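Side-chain contact in phospholyase (Arthrobacter aurescens, PDB 5G4I), which is a pyridoxal-phosphate-dependent phospholyase of the class III transaminase family, cleaving phosphate from an amino-alcohol phosphate substrate: residues K281-G284 and G290-V293. Sequence-based numbering, arbitrary orientation.
Sequences KPMG and GAVV. With PLP (pyridoxal-5'-phosphate), chain C.
Met283 reaches Gly290 and Ala291 with the last two atoms of its side chain. Its SD rests against the backbone of Gly290, 3.7 Å from CA, while CE turns aside to meet the methyl of Ala291, 3.9 Å from CB. The bend at the thioether (chi3 -81°) sends CE off the line of the chain and lets sulfur and methyl touch successive residues of the strand. No hydrogen bond joins the two segments; the contact is buried and rests on van der Waals packing. A serine in place of Met283 would probably leave the Ala291 methyl and the Gly290 backbone without their cover and open a gap between loop and strand. This is the fold type I core of a class III aminotransferase: strand 290-294 runs antiparallel to both neighbours, 113-117 and 276-279, in the mixed seven-stranded sheet, and the loop leaving 276-279 carries the cofactor lysine. Two residues before Met283, Lys281 is joined through NZ to PLP C4A at 1.4 Å, the internal aldimine linkage, and NZ also makes a weak hydrogen bond of 2.7 Å to PLP O3. Gly120, Ser121 and Gln254 of the same chain also hydrogen-bond the cofactor, as does Thr311 of the second subunit. Farther out, Tyr99 of helix 94-104 and Phe257 pack on Met283, whereas Met279 and Leu114, from the two flanking strands, pack on Ala291.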
loop_
_atom_site.group_PDB
_atom_site.type_symbol
_atom_site.label_atom_id
_atom_site.label_comp_id
_atom_site.label_asym_id
_atom_site.label_seq_id
_atom_site.Cartn_x
_atom_site.Cartn_y
_atom_site.Cartn_z
ATOM N N LYS A 281 -2.552 3.436 10.252
ATOM C CA LYS A 281 -1.752 4.436 11.020
ATOM C C LYS A 281 -0.947 3.856 12.211
ATOM O O LYS A 281 0.268 3.565 12.052
ATOM C CB LYS A 281 -2.555 5.707 11.227
ATOM C CG LYS A 281 -2.663 6.591 9.966
ATOM C CD LYS A 281 -3.375 7.955 10.224
ATOM C CE LYS A 281 -3.475 8.929 8.969
ATOM N NZ LYS A 281 -4.798 8.637 8.352
ATOM N N PRO A 282 -1.505 3.873 13.466
ATOM C CA PRO A 282 -0.687 3.373 14.598
ATOM C C PRO A 282 -0.095 1.991 14.550
ATOM O O PRO A 282 0.778 1.660 15.407
ATOM C CB PRO A 282 -1.722 3.408 15.790
ATOM C CG PRO A 282 -3.028 3.180 15.067
ATOM C CD PRO A 282 -2.901 4.064 13.882
ATOM N N MET A 283 -0.672 1.076 13.755
ATOM C CA MET A 283 -0.465 -0.348 14.053
ATOM C C MET A 283 0.953 -0.881 14.099
ATOM O O MET A 283 1.272 -1.840 14.834
ATOM C CB MET A 283 -1.381 -1.268 13.280
ATOM C CG MET A 283 -1.049 -1.630 12.015
ATOM S SD MET A 283 -2.442 -2.517 11.083
ATOM C CE MET A 283 -2.460 -4.103 11.533
ATOM N N GLY A 284 1.898 -0.234 13.354
ATOM C CA GLY A 284 3.322 -0.571 13.365
ATOM C C GLY A 284 4.274 0.529 13.875
ATOM O O GLY A 284 5.476 0.484 13.600
ATOM N N GLY A 290 -1.284 -2.259 7.287
ATOM C CA GLY A 290 -2.712 -2.133 7.450
ATOM C C GLY A 290 -3.342 -3.527 7.537
ATOM O O GLY A 290 -2.671 -4.536 7.467
ATOM N N ALA A 291 -4.654 -3.536 7.752
ATOM C CA ALA A 291 -5.409 -4.836 7.782
ATOM C C ALA A 291 -6.881 -4.649 7.522
ATOM O O ALA A 291 -7.474 -3.612 7.813
ATOM C CB ALA A 291 -5.222 -5.559 9.154
ATOM N N VAL A 292 -7.505 -5.775 7.048
ATOM C CA VAL A 292 -8.969 -5.956 7.017
ATOM C C VAL A 292 -9.246 -7.209 7.927
ATOM O O VAL A 292 -8.742 -8.322 7.667
ATOM C CB VAL A 292 -9.456 -6.261 5.601
ATOM C CG1 VAL A 292 -10.984 -6.501 5.653
ATOM C CG2 VAL A 292 -9.084 -5.200 4.619
ATOM N N VAL A 293 -9.992 -7.023 9.013
ATOM C CA VAL A 293 -10.485 -8.128 9.893
ATOM C C VAL A 293 -11.953 -8.433 9.511
ATOM O O VAL A 293 -12.759 -7.500 9.277
ATOM C CB VAL A 293 -10.269 -7.778 11.395
ATOM C CG1 VAL A 293 -11.079 -8.734 12.311
ATOM C CG2 VAL A 293 -8.790 -7.731 11.734
HETATM N N1 PLP C . -9.056 6.300 6.714
HETATM C C2 PLP C . -8.873 7.132 7.768
HETATM C C2A PLP C . -9.988 7.347 8.758
HETATM C C3 PLP C . -7.576 7.831 7.951
HETATM O O3 PLP C . -7.368 8.671 9.002
HETATM C C4 PLP C . -6.518 7.580 6.946
HETATM C C4A PLP C . -5.192 8.231 7.042
HETATM C C5 PLP C . -6.845 6.648 5.840
HETATM C C6 PLP C . -8.107 6.060 5.792
HETATM C C5A PLP C . -5.819 6.340 4.774
HETATM O O4P PLP C . -4.602 5.924 5.389
HETATM P P PLP C . -3.252 5.794 4.522
HETATM O O1P PLP C . -2.778 7.219 4.370
HETATM O O2P PLP C . -2.354 4.927 5.374
HETATM O O3P PLP C . -3.706 5.146 3.237
#